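Local coordinates for DNA repair protein RAD2 (Saccharomyces cerevisiae, PDB 4Q0W) that cuts single-stranded DNA as a magnesium-dependent endonuclease and is essential for the incision step of excision repair of damaged DNA, at residues 3-8 and 194-199. Numbering follows the deposited sequence.
Sequences HSFWDI and DVFLFG. With CA (calcium ion), chain E; nucleotides of chain C.
Phe196 lies against Phe5 and Trp6, and the three rings form a buried aromatic cluster between the N-domain and the I-domain. With chi1 at -173°, the Phe5 ring extends away from the backbone N and its CE2 reaches Phe196 CD2 at 3.5 Å, with the ring planes oblique at 54°. On the neighbouring ring carbon, Phe196 CE2 meets Trp6 CH2, also at 3.5 Å. Here the benzene end of the indole comes to the edge of the Phe196 ring, and the planes are turned by 65°. At the pyrrole edge, Trp6 NE1 donates a bent hydrogen bond to OP1 of DA5 of chain C, 3.0 Å away. Replacing Trp6 by an alanine would probably open a gap beside Phe196 and deprive this phosphate of its N-H partner. Asp194, at the start of 194-199, binds the calcium ion through OD2 at 2.5 Å, together with Glu173. A Schellman motif at Gly199 ends the short, weakly bonded helix. Met233 of helix 230-240 packs on Phe5 and Phe196, Ile203 of strand 202-205 also touches Phe196, and Tyr217 of strand 213-218 meets Trp6 edge-to-face.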
loop_
_atom_site.group_PDB
_atom_site.type_symbol
_atom_site.label_atom_id
_atom_site.label_comp_id
_atom_site.label_asym_id
_atom_site.label_seq_id
_atom_site.Cartn_x
_atom_site.Cartn_y
_atom_site.Cartn_z
ATOM N N HIS A 3 12.022 -6.105 -9.717
ATOM C CA HIS A 3 11.213 -5.532 -8.640
ATOM C C HIS A 3 10.257 -6.555 -8.014
ATOM O O HIS A 3 9.519 -7.231 -8.737
ATOM C CB HIS A 3 10.418 -4.334 -9.153
ATOM C CG HIS A 3 9.862 -3.477 -8.059
ATOM N ND1 HIS A 3 8.508 -3.309 -7.856
ATOM C CD2 HIS A 3 10.479 -2.759 -7.091
ATOM C CE1 HIS A 3 8.316 -2.512 -6.821
ATOM N NE2 HIS A 3 9.495 -2.167 -6.336
ATOM N N SER A 4 10.285 -6.663 -6.680
ATOM C CA SER A 4 9.417 -7.582 -5.925
ATOM C C SER A 4 9.775 -9.053 -6.096
ATOM O O SER A 4 9.081 -9.933 -5.566
ATOM C CB SER A 4 7.925 -7.404 -6.283
ATOM O OG SER A 4 7.497 -6.074 -6.107
ATOM N N PHE A 5 10.829 -9.343 -6.840
ATOM C CA PHE A 5 11.133 -10.735 -7.112
ATOM C C PHE A 5 11.464 -11.548 -5.856
ATOM O O PHE A 5 11.116 -12.728 -5.768
ATOM C CB PHE A 5 12.255 -10.890 -8.130
ATOM C CG PHE A 5 12.459 -12.307 -8.542
ATOM C CD1 PHE A 5 11.514 -12.946 -9.336
ATOM C CD2 PHE A 5 13.545 -13.031 -8.079
ATOM C CE1 PHE A 5 11.674 -14.279 -9.693
ATOM C CE2 PHE A 5 13.716 -14.361 -8.438
ATOM C CZ PHE A 5 12.781 -14.981 -9.247
ATOM N N TRP A 6 12.143 -10.928 -4.895
ATOM C CA TRP A 6 12.494 -11.639 -3.671
ATOM C C TRP A 6 11.240 -11.967 -2.866
ATOM O O TRP A 6 11.216 -12.954 -2.139
ATOM C CB TRP A 6 13.507 -10.851 -2.839
ATOM C CG TRP A 6 14.883 -10.856 -3.449
ATOM C CD1 TRP A 6 15.571 -9.778 -3.949
ATOM C CD2 TRP A 6 15.732 -11.995 -3.645
ATOM N NE1 TRP A 6 16.790 -10.180 -4.435
ATOM C CE2 TRP A 6 16.919 -11.536 -4.257
ATOM C CE3 TRP A 6 15.607 -13.362 -3.358
ATOM C CZ2 TRP A 6 17.976 -12.391 -4.583
ATOM C CZ3 TRP A 6 16.650 -14.210 -3.680
ATOM C CH2 TRP A 6 17.825 -13.722 -4.286
ATOM N N ASP A 7 10.195 -11.154 -3.016
ATOM C CA ASP A 7 8.904 -11.453 -2.396
ATOM C C ASP A 7 8.331 -12.741 -2.970
ATOM O O ASP A 7 7.682 -13.520 -2.267
ATOM C CB ASP A 7 7.905 -10.324 -2.626
ATOM C CG ASP A 7 8.288 -9.046 -1.909
ATOM O OD1 ASP A 7 9.037 -9.120 -0.911
ATOM O OD2 ASP A 7 7.828 -7.970 -2.344
ATOM N N ILE A 8 8.577 -12.964 -4.256
ATOM C CA ILE A 8 8.085 -14.163 -4.919
ATOM C C ILE A 8 8.970 -15.376 -4.604
ATOM O O ILE A 8 8.463 -16.470 -4.374
ATOM C CB ILE A 8 7.965 -13.947 -6.448
ATOM C CG1 ILE A 8 6.877 -12.904 -6.744
ATOM C CG2 ILE A 8 7.646 -15.249 -7.151
ATOM C CD1 ILE A 8 6.952 -12.314 -8.154
ATOM N N ASP A 194 18.674 -10.288 -10.286
ATOM C CA ASP A 194 18.995 -10.465 -11.712
ATOM C C ASP A 194 19.789 -11.732 -11.995
ATOM O O ASP A 194 19.734 -12.270 -13.107
ATOM C CB ASP A 194 19.798 -9.275 -12.236
ATOM C CG ASP A 194 18.928 -8.104 -12.551
ATOM O OD1 ASP A 194 17.761 -8.326 -12.939
ATOM O OD2 ASP A 194 19.395 -6.962 -12.403
ATOM N N VAL A 195 20.547 -12.196 -11.001
ATOM C CA VAL A 195 21.407 -13.370 -11.185
ATOM C C VAL A 195 20.626 -14.617 -11.654
ATOM O O VAL A 195 21.148 -15.423 -12.430
ATOM C CB VAL A 195 22.231 -13.682 -9.891
ATOM C CG1 VAL A 195 21.301 -14.067 -8.736
ATOM C CG2 VAL A 195 23.239 -14.771 -10.146
ATOM N N PHE A 196 19.380 -14.770 -11.202
ATOM C CA PHE A 196 18.562 -15.908 -11.644
ATOM C C PHE A 196 18.261 -15.791 -13.144
ATOM O O PHE A 196 18.347 -16.776 -13.877
ATOM C CB PHE A 196 17.234 -15.979 -10.878
ATOM C CG PHE A 196 17.384 -16.361 -9.415
ATOM C CD1 PHE A 196 17.804 -17.632 -9.054
ATOM C CD2 PHE A 196 17.092 -15.448 -8.416
ATOM C CE1 PHE A 196 17.946 -17.978 -7.715
ATOM C CE2 PHE A 196 17.217 -15.787 -7.072
ATOM C CZ PHE A 196 17.651 -17.044 -6.724
ATOM N N LEU A 197 17.905 -14.582 -13.583
ATOM C CA LEU A 197 17.551 -14.336 -14.985
ATOM C C LEU A 197 18.743 -14.544 -15.910
ATOM O O LEU A 197 18.577 -14.982 -17.051
ATOM C CB LEU A 197 16.928 -12.940 -15.166
ATOM C CG LEU A 197 15.445 -12.859 -14.770
ATOM C CD1 LEU A 197 15.235 -13.106 -13.273
ATOM C CD2 LEU A 197 14.813 -11.529 -15.179
ATOM N N PHE A 198 19.949 -14.282 -15.402
ATOM C CA PHE A 198 21.172 -14.584 -16.143
ATOM C C PHE A 198 21.555 -16.059 -16.017
ATOM O O PHE A 198 22.657 -16.451 -16.399
ATOM C CB PHE A 198 22.347 -13.715 -15.655
ATOM C CG PHE A 198 22.203 -12.250 -15.979
ATOM C CD1 PHE A 198 22.052 -11.826 -17.294
ATOM C CD2 PHE A 198 22.241 -11.292 -14.972
ATOM C CE1 PHE A 198 21.929 -10.458 -17.595
ATOM C CE2 PHE A 198 22.126 -9.927 -15.262
ATOM C CZ PHE A 198 21.966 -9.512 -16.576
ATOM N N GLY A 199 20.664 -16.875 -15.462
ATOM C CA GLY A 199 20.934 -18.298 -15.367
ATOM C C GLY A 199 21.743 -18.753 -14.159
ATOM O O GLY A 199 22.251 -19.879 -14.143
HETATM CA CA CA E . 21.674 -5.992 -12.166
ATOM P P DA C 5 17.149 -6.293 -5.704
ATOM O OP1 DA C 5 17.294 -7.737 -6.065
ATOM O OP2 DA C 5 16.184 -5.432 -6.446
ATOM O "O5'" DA C 5 16.799 -6.120 -4.144
ATOM C "C5'" DA C 5 17.699 -6.675 -3.161
ATOM C "C4'" DA C 5 17.156 -6.498 -1.758
ATOM O "O4'" DA C 5 17.268 -5.107 -1.367
ATOM C "C3'" DA C 5 15.691 -6.886 -1.558
ATOM O "O3'" DA C 5 15.609 -7.643 -0.355
ATOM C "C2'" DA C 5 14.960 -5.538 -1.462
ATOM C "C1'" DA C 5 16.035 -4.633 -0.860
ATOM N N9 DA C 5 15.996 -3.215 -1.227
ATOM C C8 DA C 5 15.909 -2.678 -2.490
ATOM N N7 DA C 5 15.929 -1.362 -2.502
ATOM C C5 DA C 5 16.051 -1.011 -1.157
ATOM C C6 DA C 5 16.122 0.238 -0.500
ATOM N N6 DA C 5 16.089 1.412 -1.147
ATOM N N1 DA C 5 16.237 0.229 0.851
ATOM C C2 DA C 5 16.280 -0.945 1.493
ATOM N N3 DA C 5 16.216 -2.178 0.983
ATOM C C4 DA C 5 16.098 -2.142 -0.360
HETATM O O HOH W 1 20.657 -4.343 -10.638
HETATM O O HOH W 2 22.920 -4.507 -10.798
#